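PDB 2OU3: tellurite resistance protein of COG3793 from Nostoc punctiforme, which is of unknown function but binds zinc and an indole aldehyde, and belongs to the TerB family, whose members are associated with tellurite resistance. Local coordinates for residues Trp66-Glu69 with Asp70-Tyr74; Leu153-Pro156 with Gln157-Tyr161; Glu113-Lys116 with Ala117-Arg120; Ser11-Ile14 with Asn15-Phe18. All coordinates share one frame; numbering follows the deposited sequence. Where two conformers were deposited one is given.

In the fold
From the N terminus the chain reaches contact 4 on helix 4-18, contact 1 on helix 65-73, contact 3 on helix 113-126 and contact 2 where helix 130-154 runs out into the C-terminal tail. Each joins residues a few positions apart, and since the four follow one another in series, none nests in or crosses another. Contacts 1 and 3 belong to the TerB part of the chain, the latter at a zinc site. Contacts 3 and 4 lie on opposite sides of the chain's centre. Contacts 1, 2 and 4 touch the second subunit: contact 4 supplies F18 to an indole pocket, while the tail of contact 2 completes a pocket shared with the partner.

Contact 1: Trp66-Glu69 with Asp70-Tyr74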
loop_
_atom_site.group_PDB
_atom_site.type_symbol
_atom_site.label_atom_id
_atom_site.label_comp_id
_atom_site.label_asym_id
_atom_site.label_seq_id
_atom_site.Cartn_x
_atom_site.Cartn_y
_atom_site.Cartn_z
ATOM N N TRP A 66 -2.219 15.811 -14.204
ATOM C CA TRP A 66 -3.550 16.255 -14.584
ATOM C C TRP A 66 -4.661 15.561 -13.788
ATOM O O TRP A 66 -5.696 16.171 -13.517
ATOM C CB TRP A 66 -3.821 16.137 -16.100
ATOM C CG TRP A 66 -4.165 14.756 -16.655
ATOM C CD1 TRP A 66 -3.327 13.929 -17.364
ATOM C CD2 TRP A 66 -5.449 14.104 -16.645
ATOM N NE1 TRP A 66 -3.998 12.802 -17.747
ATOM C CE2 TRP A 66 -5.300 12.879 -17.325
ATOM C CE3 TRP A 66 -6.700 14.428 -16.110
ATOM C CZ2 TRP A 66 -6.341 11.980 -17.473
ATOM C CZ3 TRP A 66 -7.748 13.539 -16.268
ATOM C CH2 TRP A 66 -7.562 12.328 -16.939
ATOM N N VAL A 67 -4.482 14.274 -13.471
ATOM C CA VAL A 67 -5.527 13.527 -12.814
ATOM C C VAL A 67 -5.817 14.138 -11.453
ATOM O O VAL A 67 -6.964 14.333 -11.086
ATOM C CB VAL A 67 -5.165 12.036 -12.682
ATOM C CG1 VAL A 67 -6.264 11.207 -11.854
ATOM C CG2 VAL A 67 -4.955 11.429 -14.058
ATOM N N ILE A 68 -4.768 14.446 -10.701
ATOM C CA ILE A 68 -4.931 15.024 -9.363
ATOM C C ILE A 68 -5.428 16.469 -9.421
ATOM O O ILE A 68 -6.346 16.861 -8.680
ATOM C CB ILE A 68 -3.609 14.927 -8.530
ATOM C CG1 ILE A 68 -3.147 13.475 -8.435
ATOM C CG2 ILE A 68 -3.807 15.535 -7.132
ATOM C CD1 ILE A 68 -4.159 12.467 -7.848
ATOM N N GLU A 69 -4.863 17.266 -10.313
ATOM C CA GLU A 69 -5.333 18.643 -10.450
ATOM C C GLU A 69 -6.828 18.704 -10.783
ATOM O O GLU A 69 -7.592 19.509 -10.241
ATOM C CB GLU A 69 -4.549 19.353 -11.529
ATOM C CG GLU A 69 -3.090 19.516 -11.152
ATOM C CD GLU A 69 -2.865 20.515 -10.018
ATOM O OE1 GLU A 69 -3.826 21.171 -9.537
ATOM O OE2 GLU A 69 -1.694 20.615 -9.596
ATOM N N ASP A 70 -7.247 17.804 -11.661
ATOM C CA ASP A 70 -8.652 17.739 -12.088
ATOM C C ASP A 70 -9.582 17.184 -10.969
ATOM O O ASP A 70 -10.729 17.637 -10.828
ATOM C CB ASP A 70 -8.736 16.926 -13.386
ATOM C CG ASP A 70 -10.120 16.806 -13.931
ATOM O OD1 ASP A 70 -10.555 17.744 -14.610
ATOM O OD2 ASP A 70 -10.730 15.738 -13.745
ATOM N N LEU A 71 -9.097 16.252 -10.160
ATOM C CA LEU A 71 -9.855 15.806 -8.973
ATOM C C LEU A 71 -10.007 16.918 -7.937
ATOM O O LEU A 71 -11.038 17.003 -7.265
ATOM C CB LEU A 71 -9.203 14.572 -8.311
ATOM C CG LEU A 71 -9.283 13.234 -9.038
ATOM C CD1 LEU A 71 -8.431 12.137 -8.358
ATOM C CD2 LEU A 71 -10.718 12.799 -9.169
ATOM N N LYS A 72 -8.973 17.746 -7.777
ATOM C CA LYS A 72 -9.032 18.862 -6.824
ATOM C C LYS A 72 -10.220 19.784 -7.069
ATOM O O LYS A 72 -10.867 20.203 -6.119
ATOM C CB LYS A 72 -7.733 19.686 -6.819
ATOM C CG LYS A 72 -6.599 18.955 -6.107
ATOM C CD LYS A 72 -5.441 19.847 -5.707
ATOM C CE LYS A 72 -4.264 19.761 -6.661
ATOM N NZ LYS A 72 -2.942 19.791 -5.936
ATOM N N THR A 73 -10.516 20.062 -8.337
ATOM C CA THR A 73 -11.616 20.962 -8.730
ATOM C C THR A 73 -12.938 20.226 -9.000
ATOM O O THR A 73 -13.984 20.842 -9.230
ATOM C CB THR A 73 -11.221 21.745 -9.991
ATOM O OG1 THR A 73 -10.976 20.828 -11.076
ATOM C CG2 THR A 73 -9.952 22.578 -9.728
ATOM N N TYR A 74 -12.909 18.902 -8.948
ATOM C CA TYR A 74 -14.078 18.118 -9.266
ATOM C C TYR A 74 -15.130 18.217 -8.175
ATOM O O TYR A 74 -14.858 17.986 -6.992
ATOM C CB TYR A 74 -13.704 16.667 -9.449
ATOM C CG TYR A 74 -14.854 15.747 -9.851
ATOM C CD1 TYR A 74 -15.398 15.797 -11.125
ATOM C CD2 TYR A 74 -15.304 14.744 -8.987
ATOM C CE1 TYR A 74 -16.416 14.922 -11.510
ATOM C CE2 TYR A 74 -16.327 13.869 -9.361
ATOM C CZ TYR A 74 -16.862 13.959 -10.624
ATOM O OH TYR A 74 -17.859 13.104 -11.007
HETATM O O HOH W 1 -9.296 13.552 -12.680
#
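V67 and D70 share water 1, which spends both its protons here: one goes to D70 OD2 at 2.8 Å, the other to V67 O at 2.9 Å. The first torsion of D70 (chi1 -179°) sets CG beside the carbonyl carbon and swings the carboxylate out from the flank of the helix, where water 1 and K34 meet it. OD2 is salt-bridged to K34, so an aspartate suits a place that faces both a lysine of helix 26-41 and a water. V67 O is gripped twice, since L71 N donates to it as well (3.0 Å) in one of the regular i to i+4 bonds of helix 65-73; D70 N to W66 O and K72 N to I68 O are its neighbours.

The E69–K72 pair is looser. The two chains lie side by side and point the same way, E69 folding back at chi2 (-70°), yet E69 OE2 and K72 NZ stay 4.0 Å apart, a long salt bridge. Closer is the aliphatic part of the lysine: K72 CE comes to 3.2 Å from E69 OE1.

On the inner face, L71 CD1 touches V67 CG1 at 4.2 Å and I68 CD1 at 4.3 Å, branched apolar chains being well fitted to the covered side against helices 26-41 and 48-60. W66 CE3, at the edge of the indole, lies 4.2 Å from D70 CB. Near the helix end K51 NZ reaches L71 O, K72 O and Y74 O. The chemistry implies an amphipathic helix: V67, I68 and L71 are buried, D70 pairs with K34, and E69 and K72 are exposed yet also pack on I5 of the second subunit.

Contact 2: Leu153-Pro156 with Gln157-Tyr161; sequences LLYP and QKSPY. With I3A (1H-indole-3-carbaldehyde), chain K.
Y155 and Q157 are joined through water 2, which gives one proton to Y155 O at 3.0 Å and the other to Q157 O at 3.1 Å. The water spans the turn in which the C-terminal tail leaves helix 130-154 and doubles back over the side of Y155, the first residue to abandon helical backbone angles. P156 follows directly; a proline, lacking an N-H and restricted in phi, suits a chain that has just left its helix.

The packing centres on the tyrosine ring. P160 crosses it at about a right angle, with P160 CD at 3.4 Å from Y155 CE1. Nearer the root of the side chain, K158 O lies 3.6 Å from Y155 CD1, while S159 OG sits above one face of the ring, offset toward its rim. With CG anti to the carbonyl carbon (chi1 -64°), the phenol points along the returning tail rather than away from it. S159 in turn steadies the chain end, its OG donating to the terminal carboxylate at Y161 OXT over 2.9 Å.

Together Y155, P160 and Y161 line the pocket of an indole-3-carbaldehyde that is also hydrogen-bonded to S29 and D96 of the second subunit, so the tail completes a site shared between chains. Tyrosine suits both places because its ring packs, Y155 on P160 and Y161 by its edge on the ligand, while its hydroxyl bonds to an aspartate of the second subunit: D96 for Y155, D28 for Y161. At the ligand's benzene ring, Y155 OH stands 3.5 Å from C7, and C5 lies in the plane of the Y161 ring, at its edge, 4.0 Å from Y161 CE2.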
loop_
_atom_site.group_PDB
_atom_site.type_symbol
_atom_site.label_atom_id
_atom_site.label_comp_id
_atom_site.label_asym_id
_atom_site.label_seq_id
_atom_site.Cartn_x
_atom_site.Cartn_y
_atom_site.Cartn_z
ATOM N N LEU A 153 3.455 -2.847 16.493
ATOM C CA LEU A 153 4.504 -3.861 16.597
ATOM C C LEU A 153 5.856 -3.321 16.068
ATOM O O LEU A 153 6.910 -3.541 16.685
ATOM C CB LEU A 153 4.063 -5.124 15.848
ATOM C CG LEU A 153 4.907 -6.393 15.976
ATOM C CD1 LEU A 153 4.997 -6.817 17.417
ATOM C CD2 LEU A 153 4.353 -7.518 15.098
ATOM N N LEU A 154 5.836 -2.582 14.958
ATOM C CA LEU A 154 7.089 -2.072 14.384
ATOM C C LEU A 154 7.674 -0.976 15.233
ATOM O O LEU A 154 8.901 -0.903 15.412
ATOM C CB LEU A 154 6.848 -1.546 12.975
ATOM C CG LEU A 154 6.418 -2.575 11.919
ATOM C CD1 LEU A 154 6.481 -1.928 10.551
ATOM C CD2 LEU A 154 7.273 -3.818 11.970
ATOM N N TYR A 155 6.796 -0.099 15.726
ATOM C CA TYR A 155 7.234 1.091 16.463
ATOM C C TYR A 155 6.397 1.310 17.709
ATOM O O TYR A 155 5.567 2.211 17.750
ATOM C CB TYR A 155 7.199 2.325 15.575
ATOM C CG TYR A 155 8.193 2.230 14.416
ATOM C CD1 TYR A 155 9.576 2.254 14.650
ATOM C CD2 TYR A 155 7.749 2.042 13.109
ATOM C CE1 TYR A 155 10.474 2.150 13.593
ATOM C CE2 TYR A 155 8.645 1.908 12.057
ATOM C CZ TYR A 155 10.013 1.950 12.306
ATOM O OH TYR A 155 10.944 1.839 11.246
ATOM N N PRO A 156 6.651 0.509 18.732
ATOM C CA PRO A 156 5.857 0.583 19.950
ATOM C C PRO A 156 6.057 1.862 20.728
ATOM O O PRO A 156 5.142 2.306 21.424
ATOM C CB PRO A 156 6.347 -0.609 20.782
ATOM C CG PRO A 156 7.559 -1.107 20.150
ATOM C CD PRO A 156 7.696 -0.528 18.799
ATOM N N GLN A 157 7.240 2.442 20.603
ATOM C CA GLN A 157 7.572 3.664 21.331
ATOM C C GLN A 157 7.824 4.749 20.298
ATOM O O GLN A 157 6.871 5.215 19.699
ATOM C CB GLN A 157 8.763 3.445 22.252
ATOM C CG GLN A 157 8.615 2.302 23.284
ATOM C CD GLN A 157 9.875 1.430 23.327
ATOM O OE1 GLN A 157 9.920 0.345 22.738
ATOM N NE2 GLN A 157 10.923 1.938 23.967
ATOM N N LYS A 158 9.069 5.134 20.042
ATOM C CA LYS A 158 9.331 6.219 19.094
ATOM C C LYS A 158 9.375 5.672 17.665
ATOM O O LYS A 158 9.608 4.482 17.442
ATOM C CB LYS A 158 10.598 7.001 19.429
ATOM C CG LYS A 158 10.425 7.879 20.691
ATOM C CD LYS A 158 11.722 8.544 21.117
ATOM C CE LYS A 158 11.466 9.597 22.191
ATOM N NZ LYS A 158 12.733 10.070 22.827
ATOM N N SER A 159 9.086 6.551 16.722
ATOM C CA SER A 159 9.207 6.246 15.282
ATOM C C SER A 159 10.230 7.215 14.697
ATOM O O SER A 159 10.326 8.351 15.170
ATOM C CB SER A 159 7.834 6.385 14.624
ATOM O OG SER A 159 7.949 6.300 13.239
ATOM N N PRO A 160 11.045 6.777 13.717
ATOM C CA PRO A 160 12.119 7.653 13.144
ATOM C C PRO A 160 11.607 8.792 12.311
ATOM O O PRO A 160 12.263 9.843 12.220
ATOM C CB PRO A 160 12.934 6.689 12.261
ATOM C CG PRO A 160 11.990 5.594 11.940
ATOM C CD PRO A 160 11.106 5.429 13.134
ATOM N N TYR A 161 10.416 8.609 11.736
ATOM C CA TYR A 161 9.788 9.639 10.922
ATOM C C TYR A 161 8.301 9.715 11.225
ATOM O O TYR A 161 7.601 10.604 10.744
ATOM C CB TYR A 161 9.953 9.263 9.474
ATOM C CG TYR A 161 11.301 9.574 8.866
ATOM C CD1 TYR A 161 11.663 10.880 8.576
ATOM C CD2 TYR A 161 12.203 8.562 8.550
ATOM C CE1 TYR A 161 12.904 11.159 8.000
ATOM C CE2 TYR A 161 13.441 8.850 7.977
ATOM C CZ TYR A 161 13.758 10.147 7.673
ATOM O OH TYR A 161 14.972 10.450 7.064
ATOM O OXT TYR A 161 7.751 8.878 11.932
HETATM O O I3A K . 12.425 4.904 3.449
HETATM C "C3'" I3A K . 11.585 4.061 3.809
HETATM C C3 I3A K . 11.616 3.572 5.205
HETATM C C2 I3A K . 10.726 2.679 5.714
HETATM N N I3A K . 11.038 2.481 7.029
HETATM C C8 I3A K . 12.073 3.225 7.448
HETATM C C9 I3A K . 12.544 3.988 6.288
HETATM C C4 I3A K . 13.615 4.866 6.401
HETATM C C5 I3A K . 14.279 4.970 7.619
HETATM C C6 I3A K . 13.858 4.234 8.737
HETATM C C7 I3A K . 12.779 3.351 8.663
HETATM O O HOH W 2 5.483 5.091 16.896
#

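Contact 3: Glu113-Lys116 with Ala117-Arg120; sequences EKEK and AKIR. With ZN (zinc ion), chain C.
E115 and K118, three residues apart, run side by side and point the same way, E115 CG touching K118 CE at 4.1 Å. Their charged ends do not meet directly. K118 NZ donates to water 3 at 2.8 Å, and that water lies 3.0 Å from E115 OE2; the ammonium group also reaches A40 O. Positive charge so near would probably help to balance the acids gathered round the metal.

Metal binding falls to one oxygen of E115. OE2 holds the zinc at 2.0 Å, its chain extended beyond CG (chi2 171°) to span the distance, while E115 OE1 accepts a hydrogen bond from zinc-bound water 4 at 2.7 Å and so helps to fix that ligand. A weak bond from H112 N also reaches OE1.

K116 O takes the helical bond from R120 N and a side-chain bond from R120 NH1, from opposite faces of its plane. The NH1 bond, 3.0 Å long, has the oxygen in the guanidinium plane, and salt bridges to D134, E130 and E137 tie the arginine to helix 130-154.

Apolar packing falls to I119, whose hydrocarbon chain suits the space between helices 94-106 and 130-154. The charged chains thus tie helix 113-126 to its neighbours, and E115 with E50, D108, the S105 carbonyl and waters 4 and 5 forms a six-coordinate, all-oxygen zinc site.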
loop_
_atom_site.group_PDB
_atom_site.type_symbol
_atom_site.label_atom_id
_atom_site.label_comp_id
_atom_site.label_asym_id
_atom_site.label_seq_id
_atom_site.Cartn_x
_atom_site.Cartn_y
_atom_site.Cartn_z
ATOM N N GLU A 113 -23.616 6.116 11.500
ATOM C CA GLU A 113 -24.792 5.509 10.860
ATOM C C GLU A 113 -25.165 6.201 9.557
ATOM O O GLU A 113 -25.611 5.546 8.609
ATOM C CB GLU A 113 -26.015 5.474 11.788
ATOM C CG GLU A 113 -26.016 4.325 12.798
ATOM C CD GLU A 113 -25.680 2.962 12.186
ATOM O OE1 GLU A 113 -26.398 2.495 11.255
ATOM O OE2 GLU A 113 -24.685 2.359 12.664
ATOM N N LYS A 114 -24.998 7.518 9.517
ATOM C CA LYS A 114 -25.200 8.277 8.280
ATOM C C LYS A 114 -24.353 7.716 7.133
ATOM O O LYS A 114 -24.864 7.445 6.030
ATOM C CB LYS A 114 -24.824 9.745 8.473
ATOM C CG LYS A 114 -25.929 10.663 9.006
ATOM C CD LYS A 114 -25.430 12.122 8.979
ATOM C CE LYS A 114 -26.516 13.136 9.301
ATOM N NZ LYS A 114 -26.080 14.532 8.974
ATOM N N GLU A 115 -23.057 7.538 7.393
ATOM C CA GLU A 115 -22.138 7.087 6.356
ATOM C C GLU A 115 -22.446 5.636 5.983
ATOM O O GLU A 115 -22.353 5.258 4.820
ATOM C CB GLU A 115 -20.667 7.264 6.787
ATOM C CG GLU A 115 -20.149 8.712 6.708
ATOM C CD GLU A 115 -18.783 8.876 7.335
ATOM O OE1 GLU A 115 -18.606 8.410 8.472
ATOM O OE2 GLU A 115 -17.883 9.477 6.697
ATOM N N LYS A 116 -22.835 4.820 6.953
ATOM C CA LYS A 116 -23.250 3.460 6.623
ATOM C C LYS A 116 -24.517 3.434 5.743
ATOM O O LYS A 116 -24.652 2.592 4.815
ATOM C CB LYS A 116 -23.392 2.630 7.903
ATOM C CG LYS A 116 -22.033 2.404 8.570
ATOM C CD LYS A 116 -22.108 1.541 9.798
ATOM C CE LYS A 116 -20.753 1.506 10.510
ATOM N NZ LYS A 116 -20.631 0.358 11.447
ATOM N N ALA A 117 -25.432 4.359 6.019
ATOM C CA ALA A 117 -26.656 4.530 5.214
ATOM C C ALA A 117 -26.353 4.965 3.760
ATOM O O ALA A 117 -26.890 4.394 2.800
ATOM C CB ALA A 117 -27.593 5.525 5.889
ATOM N N LYS A 118 -25.499 5.977 3.623
ATOM C CA LYS A 118 -24.979 6.421 2.312
ATOM C C LYS A 118 -24.399 5.295 1.485
ATOM O O LYS A 118 -24.711 5.143 0.283
ATOM C CB LYS A 118 -23.865 7.450 2.511
ATOM C CG LYS A 118 -24.342 8.800 3.089
ATOM C CD LYS A 118 -23.355 9.983 2.857
ATOM C CE LYS A 118 -21.911 9.664 3.185
ATOM N NZ LYS A 118 -21.032 10.889 3.145
ATOM N N ILE A 119 -23.508 4.527 2.114
ATOM C CA ILE A 119 -22.791 3.469 1.412
ATOM C C ILE A 119 -23.773 2.455 0.878
ATOM O O ILE A 119 -23.588 1.944 -0.227
ATOM C CB ILE A 119 -21.753 2.750 2.316
ATOM C CG1 ILE A 119 -20.521 3.631 2.549
ATOM C CG2 ILE A 119 -21.302 1.440 1.700
ATOM C CD1 ILE A 119 -19.808 3.330 3.876
ATOM N N ARG A 120 -24.828 2.172 1.649
ATOM C CA ARG A 120 -25.813 1.195 1.203
ATOM C C ARG A 120 -26.640 1.751 0.053
ATOM O O ARG A 120 -26.977 1.015 -0.863
ATOM C CB ARG A 120 -26.657 0.697 2.393
ATOM C CG ARG A 120 -25.945 -0.468 3.078
ATOM C CD ARG A 120 -26.343 -0.787 4.491
ATOM N NE ARG A 120 -25.390 -1.756 5.072
ATOM C CZ ARG A 120 -24.179 -1.446 5.504
ATOM N NH1 ARG A 120 -23.719 -0.196 5.417
ATOM N NH2 ARG A 120 -23.419 -2.394 6.012
HETATM ZN ZN ZN C . -16.165 10.267 7.292
HETATM O O HOH W 3 -18.405 10.557 3.983
HETATM O O HOH W 4 -16.223 9.433 9.329
HETATM O O HOH W 5 -17.191 12.226 7.876
#

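Contact 4: Ser11-Ile14 with Asn15-Phe18; sequences SWII and NWFF. With I3A (1H-indole-3-carbaldehyde), chain E.
I14 and F18 meet obliquely, I14 CD1 lying 4.0 Å from F18 CD2, and the phenyl ring so flanked forms part of an indole-3-carbaldehyde pocket. The ligand brings its C2 edge down onto the centre of one F18 face, C2 lying 3.5 Å from F18 CE1, and a phenyl ring offers that C-H an apolar pi surface; F17 CB lies over the opposite face, toward the rim.

On another side of the helix W12 and W16 lie alongside each other with planes only 4° apart. The planes are slid so far that the rings barely overlap, the W12 six-membered ring and the W16 five-membered ring having centroids 5.1 Å apart. A CH-pi contact adds to this: W16 CB sits over the W12 six-membered ring, 3.7 Å from W12 CZ3. Both indoles have CG anti to the backbone N (chi1 -174° and 177°), and the shared first torsion sends them out in the same direction, one turn apart. This is an i to i+4 aromatic pair on one side of helix 4-18, backed by regular bonds such as W16 N to W12 O (2.8 Å).

Beyond these, water 6 donates to W12 O (3.1 Å) and to N15 OD1 (3.0 Å), while N15 ND2 reaches F20 O; an amide is useful where both a water and a carbonyl need a partner. W61 meets F18 edge-to-face. In the dimer, W53 of the second subunit meets W12 edge-to-face, and R147 of that subunit donates to N15 O and W16 O.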
loop_
_atom_site.group_PDB
_atom_site.type_symbol
_atom_site.label_atom_id
_atom_site.label_comp_id
_atom_site.label_asym_id
_atom_site.label_seq_id
_atom_site.Cartn_x
_atom_site.Cartn_y
_atom_site.Cartn_z
ATOM N N SER A 11 3.396 -0.235 -11.212
ATOM C CA SER A 11 2.934 -1.609 -11.387
ATOM C C SER A 11 2.829 -2.318 -10.036
ATOM O O SER A 11 1.875 -3.059 -9.780
ATOM C CB SER A 11 3.916 -2.402 -12.259
ATOM O OG SER A 11 4.001 -1.868 -13.551
ATOM N N TRP A 12 3.840 -2.103 -9.186
ATOM C CA TRP A 12 3.905 -2.795 -7.906
ATOM C C TRP A 12 2.744 -2.360 -7.042
ATOM O O TRP A 12 2.015 -3.193 -6.510
ATOM C CB TRP A 12 5.238 -2.525 -7.176
ATOM C CG TRP A 12 5.396 -3.343 -5.909
ATOM C CD1 TRP A 12 6.072 -4.496 -5.793
ATOM C CD2 TRP A 12 4.864 -3.068 -4.624
ATOM N NE1 TRP A 12 6.000 -4.976 -4.524
ATOM C CE2 TRP A 12 5.247 -4.133 -3.779
ATOM C CE3 TRP A 12 4.104 -2.042 -4.098
ATOM C CZ2 TRP A 12 4.915 -4.179 -2.432
ATOM C CZ3 TRP A 12 3.773 -2.083 -2.774
ATOM C CH2 TRP A 12 4.142 -3.167 -1.962
ATOM N N ILE A 13 2.543 -1.049 -6.915
ATOM C CA ILE A 13 1.508 -0.535 -6.036
ATOM C C ILE A 13 0.094 -0.823 -6.560
ATOM O O ILE A 13 -0.833 -1.102 -5.782
ATOM C CB ILE A 13 1.740 0.989 -5.761
ATOM C CG1 ILE A 13 1.099 1.409 -4.440
ATOM C CG2 ILE A 13 1.266 1.860 -6.931
ATOM C CD1 ILE A 13 1.338 0.430 -3.285
ATOM N N ILE A 14 -0.084 -0.753 -7.876
ATOM C CA ILE A 14 -1.373 -1.104 -8.477
ATOM C C ILE A 14 -1.659 -2.572 -8.225
ATOM O O ILE A 14 -2.763 -2.941 -7.793
ATOM C CB ILE A 14 -1.388 -0.798 -9.978
ATOM C CG1 ILE A 14 -1.557 0.684 -10.185
ATOM C CG2 ILE A 14 -2.517 -1.566 -10.648
ATOM C CD1 ILE A 14 -2.983 1.227 -9.778
ATOM N N ASN A 15 -0.650 -3.416 -8.419
ATOM C CA ASN A 15 -0.831 -4.843 -8.095
ATOM C C ASN A 15 -1.105 -5.079 -6.593
ATOM O O ASN A 15 -1.941 -5.917 -6.212
ATOM C CB ASN A 15 0.343 -5.677 -8.581
ATOM C CG ASN A 15 0.163 -7.139 -8.288
ATOM O OD1 ASN A 15 0.631 -7.642 -7.253
ATOM N ND2 ASN A 15 -0.569 -7.825 -9.152
ATOM N N TRP A 16 -0.399 -4.335 -5.744
ATOM C CA TRP A 16 -0.541 -4.482 -4.328
ATOM C C TRP A 16 -1.998 -4.232 -3.880
ATOM O O TRP A 16 -2.583 -5.043 -3.152
ATOM C CB TRP A 16 0.423 -3.563 -3.565
ATOM C CG TRP A 16 0.231 -3.643 -2.086
ATOM C CD1 TRP A 16 -0.475 -2.749 -1.289
ATOM C CD2 TRP A 16 0.652 -4.694 -1.213
ATOM N NE1 TRP A 16 -0.467 -3.182 0.009
ATOM C CE2 TRP A 16 0.206 -4.370 0.084
ATOM C CE3 TRP A 16 1.368 -5.880 -1.394
ATOM C CZ2 TRP A 16 0.450 -5.196 1.179
ATOM C CZ3 TRP A 16 1.618 -6.681 -0.313
ATOM C CH2 TRP A 16 1.187 -6.325 0.964
ATOM N N PHE A 17 -2.574 -3.114 -4.296
ATOM C CA PHE A 17 -3.894 -2.748 -3.791
ATOM C C PHE A 17 -5.035 -3.403 -4.566
ATOM O O PHE A 17 -6.108 -3.634 -4.005
ATOM C CB PHE A 17 -4.072 -1.235 -3.849
ATOM C CG PHE A 17 -3.367 -0.512 -2.741
ATOM C CD1 PHE A 17 -3.752 -0.699 -1.427
ATOM C CD2 PHE A 17 -2.333 0.369 -3.010
ATOM C CE1 PHE A 17 -3.127 -0.011 -0.395
ATOM C CE2 PHE A 17 -1.694 1.064 -1.961
ATOM C CZ PHE A 17 -2.092 0.861 -0.671
ATOM N N PHE A 18 -4.850 -3.613 -5.858
ATOM C CA PHE A 18 -5.986 -4.044 -6.695
ATOM C C PHE A 18 -5.832 -5.413 -7.354
ATOM O O PHE A 18 -6.820 -5.932 -7.890
ATOM C CB PHE A 18 -6.313 -2.985 -7.739
ATOM C CG PHE A 18 -6.483 -1.612 -7.149
ATOM C CD1 PHE A 18 -7.587 -1.319 -6.378
ATOM C CD2 PHE A 18 -5.456 -0.672 -7.241
ATOM C CE1 PHE A 18 -7.721 -0.081 -5.777
ATOM C CE2 PHE A 18 -5.580 0.600 -6.667
ATOM C CZ PHE A 18 -6.696 0.880 -5.908
HETATM O O I3A E . -6.880 3.230 -11.370
HETATM C "C3'" I3A E . -7.042 2.657 -10.295
HETATM C C3 I3A E . -8.092 1.612 -10.226
HETATM C C2 I3A E . -8.340 0.849 -9.117
HETATM N N I3A E . -9.359 -0.021 -9.433
HETATM C C8 I3A E . -9.780 0.152 -10.703
HETATM C C9 I3A E . -8.987 1.223 -11.320
HETATM C C4 I3A E . -9.184 1.593 -12.660
HETATM C C5 I3A E . -10.170 0.956 -13.375
HETATM C C6 I3A E . -10.938 -0.076 -12.810
HETATM C C7 I3A E . -10.731 -0.463 -11.495
HETATM O O HOH W 6 2.595 -6.125 -5.580
#